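Local coordinates for protein predicted protease of the collagenase family (Methanopyrus kandleri, PDB 5D88) that is probably a peptidase of the U32 family, built as a TIM barrel that carries a bound zinc ion, at residues A159-N169 and V184-F195. Sequence-based numbering, arbitrary orientation.
Sequences ADVITVDPALN and VELRTAVGAITF. With ACT (acetate ion), chain C.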
ATOM      1  N   ALA A 159      -9.160   8.972  14.690  1.00 29.12           N
ATOM      2  CA  ALA A 159      -9.837   9.626  13.583  1.00 28.20           C
ATOM      3  C   ALA A 159     -11.134  10.270  14.049  1.00 27.90           C
ATOM      4  O   ALA A 159     -11.866   9.707  14.866  1.00 30.93           O
ATOM      5  CB  ALA A 159     -10.129   8.630  12.459  1.00 29.68           C
ATOM      6  N   ASP A 160     -11.412  11.465  13.517  1.00 30.09           N
ATOM      7  CA  ASP A 160     -12.704  12.137  13.680  1.00 30.73           C
ATOM      8  C   ASP A 160     -13.660  11.846  12.533  1.00 30.10           C
ATOM      9  O   ASP A 160     -14.886  11.832  12.727  1.00 31.02           O
ATOM     10  CB  ASP A 160     -12.497  13.651  13.758  1.00 32.83           C
ATOM     11  CG  ASP A 160     -11.677  14.073  14.975  1.00 33.76           C
ATOM     12  OD1 ASP A 160     -12.014  13.628  16.094  1.00 35.24           O
ATOM     13  OD2 ASP A 160     -10.714  14.857  14.812  1.00 34.95           O
ATOM     14  N   VAL A 161     -13.105  11.637  11.346  1.00 29.28           N
ATOM     15  CA  VAL A 161     -13.834  11.421  10.099  1.00 28.91           C
ATOM     16  C   VAL A 161     -13.091  10.336   9.344  1.00 28.63           C
ATOM     17  O   VAL A 161     -11.857  10.364   9.282  1.00 28.35           O
ATOM     18  CB  VAL A 161     -13.876  12.702   9.239  1.00 28.28           C
ATOM     19  CG1 VAL A 161     -14.621  12.481   7.943  1.00 29.12           C
ATOM     20  CG2 VAL A 161     -14.445  13.851  10.011  1.00 30.23           C
ATOM     21  N   ILE A 162     -13.822   9.392   8.760  1.00 27.75           N
ATOM     22  CA  ILE A 162     -13.225   8.358   7.927  1.00 27.18           C
ATOM     23  C   ILE A 162     -13.831   8.450   6.539  1.00 27.43           C
ATOM     24  O   ILE A 162     -15.055   8.412   6.386  1.00 28.27           O
ATOM     25  CB  ILE A 162     -13.412   6.960   8.523  1.00 27.09           C
ATOM     26  CG1 ILE A 162     -12.608   6.855   9.828  1.00 27.80           C
ATOM     27  CG2 ILE A 162     -12.918   5.910   7.537  1.00 30.72           C
ATOM     28  CD1 ILE A 162     -12.779   5.554  10.579  1.00 31.51           C
ATOM     29  N   THR A 163     -12.974   8.595   5.539  1.00 26.06           N
ATOM     30  CA  THR A 163     -13.376   8.523   4.141  1.00 26.71           C
ATOM     31  C   THR A 163     -13.322   7.056   3.733  1.00 27.07           C
ATOM     32  O   THR A 163     -12.270   6.414   3.857  1.00 29.26           O
ATOM     33  CB  THR A 163     -12.449   9.357   3.250  1.00 26.28           C
ATOM     34  OG1 THR A 163     -12.232  10.648   3.816  1.00 28.13           O
ATOM     35  CG2 THR A 163     -13.059   9.547   1.896  1.00 26.21           C
ATOM     36  N   VAL A 164     -14.454   6.504   3.309  1.00 28.07           N
ATOM     37  CA  VAL A 164     -14.450   5.103   2.907  1.00 29.06           C
ATOM     38  C   VAL A 164     -13.733   4.949   1.568  1.00 27.69           C
ATOM     39  O   VAL A 164     -13.630   5.881   0.757  1.00 28.14           O
ATOM     40  CB  VAL A 164     -15.874   4.533   2.820  1.00 30.36           C
ATOM     41  CG1 VAL A 164     -16.594   4.639   4.158  1.00 32.77           C
ATOM     42  CG2 VAL A 164     -16.664   5.218   1.690  1.00 32.76           C
ATOM     43  N   ASP A 165     -13.244   3.739   1.323  1.00 26.32           N
ATOM     44  CA  ASP A 165     -12.768   3.441  -0.011  1.00 25.60           C
ATOM     45  C   ASP A 165     -13.903   3.684  -1.008  1.00 27.83           C
ATOM     46  O   ASP A 165     -15.056   3.308  -0.746  1.00 28.72           O
ATOM     47  CB  ASP A 165     -12.268   2.004  -0.131  1.00 27.45           C
ATOM     48  CG  ASP A 165     -11.755   1.703  -1.532  1.00 29.49           C
ATOM     49  OD1 ASP A 165     -10.587   2.026  -1.821  1.00 30.91           O
ATOM     50  OD2 ASP A 165     -12.526   1.195  -2.360  1.00 29.63           O
ATOM     51  N   PRO A 166     -13.619   4.314  -2.148  1.00 27.09           N
ATOM     52  CA  PRO A 166     -14.698   4.682  -3.082  1.00 29.79           C
ATOM     53  C   PRO A 166     -15.531   3.509  -3.586  1.00 30.13           C
ATOM     54  O   PRO A 166     -16.661   3.722  -4.068  1.00 31.15           O
ATOM     55  CB  PRO A 166     -13.939   5.364  -4.229  1.00 30.80           C
ATOM     56  CG  PRO A 166     -12.759   5.898  -3.616  1.00 31.11           C
ATOM     57  CD  PRO A 166     -12.347   4.952  -2.519  1.00 27.15           C
ATOM     58  N   ALA A 167     -15.029   2.276  -3.491  1.00 31.18           N
ATOM     59  CA  ALA A 167     -15.847   1.136  -3.889  1.00 33.75           C
ATOM     60  C   ALA A 167     -17.119   1.031  -3.062  1.00 34.15           C
ATOM     61  O   ALA A 167     -18.081   0.406  -3.516  1.00 36.01           O
ATOM     62  CB  ALA A 167     -15.049  -0.169  -3.789  1.00 36.18           C
ATOM     63  N   LEU A 168     -17.164   1.654  -1.888  1.00 32.37           N
ATOM     64  CA  LEU A 168     -18.335   1.598  -1.015  1.00 32.35           C
ATOM     65  C   LEU A 168     -19.312   2.748  -1.226  1.00 34.38           C
ATOM     66  O   LEU A 168     -20.311   2.834  -0.503  1.00 35.19           O
ATOM     67  CB  LEU A 168     -17.888   1.594   0.445  1.00 33.43           C
ATOM     68  CG  LEU A 168     -17.464   0.238   1.005  1.00 38.51           C
ATOM     69  CD1 LEU A 168     -16.262  -0.299   0.269  1.00 42.41           C
ATOM     70  CD2 LEU A 168     -17.156   0.355   2.483  1.00 37.34           C
ATOM     71  N   ASN A 169     -19.060   3.615  -2.207  1.00 35.05           N
ATOM     72  CA  ASN A 169     -19.791   4.869  -2.312  1.00 35.31           C
ATOM     73  C   ASN A 169     -21.276   4.673  -2.570  1.00 37.27           C
ATOM     74  O   ASN A 169     -22.055   5.591  -2.297  1.00 37.76           O
ATOM     75  CB  ASN A 169     -19.210   5.717  -3.433  1.00 35.27           C
ATOM     76  CG  ASN A 169     -17.977   6.456  -3.016  1.00 35.14           C
ATOM     77  OD1 ASN A 169     -17.517   6.324  -1.879  1.00 32.85           O
ATOM     78  ND2 ASN A 169     -17.427   7.258  -3.931  1.00 36.12           N
ATOM     79  N   VAL A 184     -17.583   7.695  14.323  1.00 37.77           N
ATOM     80  CA  VAL A 184     -17.016   8.809  13.572  1.00 37.88           C
ATOM     81  C   VAL A 184     -17.961   9.254  12.471  1.00 35.56           C
ATOM     82  O   VAL A 184     -18.905   8.541  12.106  1.00 37.06           O
ATOM     83  CB  VAL A 184     -15.661   8.444  12.942  1.00 39.31           C
ATOM     84  CG1 VAL A 184     -14.627   8.154  13.990  1.00 43.89           C
ATOM     85  CG2 VAL A 184     -15.827   7.244  11.976  1.00 42.04           C
ATOM     86  N   GLU A 185     -17.699  10.436  11.930  1.00 34.05           N
ATOM     87  CA  GLU A 185     -18.360  10.863  10.714  1.00 34.22           C
ATOM     88  C   GLU A 185     -17.808  10.070   9.540  1.00 33.03           C
ATOM     89  O   GLU A 185     -16.624   9.728   9.499  1.00 33.18           O
ATOM     90  CB  GLU A 185     -18.125  12.357  10.484  1.00 39.97           C
ATOM     91  CG  GLU A 185     -18.563  13.241  11.631  1.00 42.52           C
ATOM     92  CD  GLU A 185     -20.040  13.187  11.848  1.00 46.70           C
ATOM     93  OE1 GLU A 185     -20.760  13.653  10.954  1.00 47.26           O
ATOM     94  OE2 GLU A 185     -20.482  12.684  12.907  1.00 49.74           O
ATOM     95  N   LEU A 186     -18.665   9.786   8.569  1.00 32.05           N
ATOM     96  CA  LEU A 186     -18.224   9.106   7.360  1.00 31.33           C
ATOM     97  C   LEU A 186     -18.289  10.041   6.162  1.00 30.38           C
ATOM     98  O   LEU A 186     -19.305  10.712   5.927  1.00 33.45           O
ATOM     99  CB  LEU A 186     -19.051   7.859   7.090  1.00 32.10           C
ATOM    100  CG  LEU A 186     -18.965   6.813   8.184  1.00 34.04           C
ATOM    101  CD1 LEU A 186     -19.841   5.671   7.764  1.00 37.77           C
ATOM    102  CD2 LEU A 186     -17.539   6.331   8.427  1.00 34.29           C
ATOM    103  N   ARG A 187     -17.210  10.043   5.393  1.00 29.59           N
ATOM    104  CA  ARG A 187     -17.058  10.851   4.197  1.00 29.57           C
ATOM    105  C   ARG A 187     -16.951   9.944   2.984  1.00 30.22           C
ATOM    106  O   ARG A 187     -16.395   8.840   3.059  1.00 29.72           O
ATOM    107  CB  ARG A 187     -15.803  11.712   4.309  1.00 29.19           C
ATOM    108  CG  ARG A 187     -15.474  12.586   3.111  1.00 30.57           C
ATOM    109  CD  ARG A 187     -14.163  13.363   3.329  1.00 30.95           C
ATOM    110  NE  ARG A 187     -14.337  14.537   4.170  1.00 31.51           N
ATOM    111  CZ  ARG A 187     -13.448  15.514   4.299  1.00 31.97           C
ATOM    112  NH1 ARG A 187     -12.298  15.483   3.632  1.00 30.83           N
ATOM    113  NH2 ARG A 187     -13.709  16.533   5.100  1.00 33.75           N
ATOM    114  N   THR A 188     -17.471  10.434   1.858  1.00 30.78           N
ATOM    115  CA  THR A 188     -17.319   9.789   0.564  1.00 31.12           C
ATOM    116  C   THR A 188     -16.570  10.718  -0.376  1.00 30.76           C
ATOM    117  O   THR A 188     -16.824  11.927  -0.401  1.00 32.93           O
ATOM    118  CB  THR A 188     -18.684   9.430  -0.039  1.00 33.94           C
ATOM    119  OG1 THR A 188     -18.497   8.894  -1.346  1.00 36.02           O
ATOM    120  CG2 THR A 188     -19.593  10.646  -0.129  1.00 35.96           C
ATOM    121  N   ALA A 189     -15.631  10.150  -1.121  1.00 30.06           N
ATOM    122  CA  ALA A 189     -14.857  10.879  -2.118  1.00 28.91           C
ATOM    123  C   ALA A 189     -15.405  10.568  -3.493  1.00 30.46           C
ATOM    124  O   ALA A 189     -15.505   9.398  -3.860  1.00 34.15           O
ATOM    125  CB  ALA A 189     -13.382  10.488  -2.060  1.00 31.34           C
ATOM    126  N   VAL A 190     -15.742  11.614  -4.251  1.00 30.50           N
ATOM    127  CA  VAL A 190     -16.319  11.484  -5.592  1.00 30.84           C
ATOM    128  C   VAL A 190     -15.274  11.860  -6.632  1.00 30.07           C
ATOM    129  O   VAL A 190     -14.727  12.967  -6.600  1.00 29.44           O
ATOM    130  CB  VAL A 190     -17.560  12.372  -5.747  1.00 33.38           C
ATOM    131  CG1 VAL A 190     -18.172  12.201  -7.135  1.00 35.37           C
ATOM    132  CG2 VAL A 190     -18.557  12.062  -4.623  1.00 37.43           C
ATOM    133  N   GLY A 191     -15.050  10.965  -7.586  1.00 29.56           N
ATOM    134  CA  GLY A 191     -14.008  11.152  -8.562  1.00 30.82           C
ATOM    135  C   GLY A 191     -12.701  10.561  -8.127  1.00 30.88           C
ATOM    136  O   GLY A 191     -11.648  10.953  -8.643  1.00 34.30           O
ATOM    137  N   ALA A 192     -12.743   9.645  -7.172  1.00 29.86           N
ATOM    138  CA  ALA A 192     -11.563   9.043  -6.583  1.00 28.30           C
ATOM    139  C   ALA A 192     -11.413   7.611  -7.066  1.00 27.77           C
ATOM    140  O   ALA A 192     -12.377   6.963  -7.477  1.00 29.43           O
ATOM    141  CB  ALA A 192     -11.653   9.073  -5.061  1.00 30.47           C
ATOM    142  N   ILE A 193     -10.196   7.115  -6.978  1.00 28.50           N
ATOM    143  CA  ILE A 193      -9.858   5.761  -7.403  1.00 26.69           C
ATOM    144  C   ILE A 193     -10.051   4.811  -6.231  1.00 27.66           C
ATOM    145  O   ILE A 193      -9.718   5.138  -5.093  1.00 27.98           O
ATOM    146  CB  ILE A 193      -8.416   5.721  -7.930  1.00 28.12           C
ATOM    147  CG1 ILE A 193      -8.282   6.622  -9.156  1.00 30.59           C
ATOM    148  CG2 ILE A 193      -7.994   4.304  -8.306  1.00 30.06           C
ATOM    149  CD1 ILE A 193      -6.892   7.067  -9.344  1.00 31.35           C
ATOM    150  N   THR A 194     -10.643   3.649  -6.504  1.00 29.07           N
ATOM    151  CA  THR A 194     -10.792   2.607  -5.499  1.00 28.43           C
ATOM    152  C   THR A 194      -9.538   1.750  -5.409  1.00 27.85           C
ATOM    153  O   THR A 194      -8.846   1.509  -6.401  1.00 28.60           O
ATOM    154  CB  THR A 194     -11.992   1.704  -5.793  1.00 28.94           C
ATOM    155  OG1 THR A 194     -11.953   0.577  -4.917  1.00 29.21           O
ATOM    156  CG2 THR A 194     -12.001   1.197  -7.208  1.00 28.76           C
ATOM    157  N   PHE A 195      -9.243   1.298  -4.189  1.00 28.31           N
ATOM    158  CA  PHE A 195      -8.152   0.371  -3.978  1.00 28.49           C
ATOM    159  C   PHE A 195      -8.367  -0.951  -4.702  1.00 28.35           C
ATOM    160  O   PHE A 195      -7.410  -1.724  -4.841  1.00 28.75           O
ATOM    161  CB  PHE A 195      -7.976   0.150  -2.465  1.00 30.82           C
ATOM    162  CG  PHE A 195      -6.632  -0.314  -2.090  1.00 33.06           C
ATOM    163  CD1 PHE A 195      -5.614   0.601  -1.867  1.00 35.34           C
ATOM    164  CD2 PHE A 195      -6.373  -1.664  -1.942  1.00 35.95           C
ATOM    165  CE1 PHE A 195      -4.359   0.191  -1.490  1.00 38.21           C
ATOM    166  CE2 PHE A 195      -5.100  -2.097  -1.590  1.00 37.69           C
ATOM    167  CZ  PHE A 195      -4.089  -1.158  -1.364  1.00 39.46           C
TER
HETATM  168  C   ACT C 302      -7.140   9.216  -6.343  1.00 29.69           C
HETATM  169  O   ACT C 302      -8.027   8.511  -5.803  1.00 28.53           O
HETATM  170  OXT ACT C 302      -5.965   9.019  -5.957  1.00 30.11           O
HETATM  171  CH3 ACT C 302      -7.469  10.216  -7.416  1.00 29.97           C
HETATM  172  O   HOH W   1     -11.220  12.868   2.465  1.00 30.46           O
HETATM  173  O   HOH W   2     -15.223   7.425  -0.943  1.00 28.05           O
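The carboxylate of Asp-165 meets the 184-195 segment with both oxygens, each through its syn lone pair: OD1 takes the backbone N of Phe-195 at 2.8 Å, nearly straight at 171°, and OD2 takes Thr-194 OG1 at 2.7 Å. Above the carboxylate plane OD2 also receives Ala-167 N, closing an Asx turn. With CG anti to the backbone N (chi1 -179°), OD1 also lies against Phe-195 CB; the ring stands nearly square to the carboxylate and leads away to Phe-195 of the second subunit. Losing this carboxylate to an alanine here removes all three acceptor bonds and is likely to leave Phe-195 N and Thr-194 OG1 without their mate. Asn-169 ND2 bonds to Ala-189 O (2.9 Å) almost within its own amide plane but above that of the carbonyl, while OD1 takes a weak bond from Thr-188 OG1. Thr-163 OG1 and Val-161 CG1 approach the Arg-187 guanidinium obliquely; it makes a salt bridge to Glu-244, a hydrogen bond to Gln-81 and a cation-pi contact with Trp-25. The two segments carry neighbouring parallel strands of the TIM barrel, 161-163 and 185-190, joined by helix 172-181 in a beta-alpha-beta unit; Asn-169 reaches back to the second. Thr-163 OG1 is water-bridged to Arg-187 NH1 and hydrogen-bonded to Val-139 O in strand 136-139. Pro-166 CG packs on Ala-192 CB at 3.7 Å.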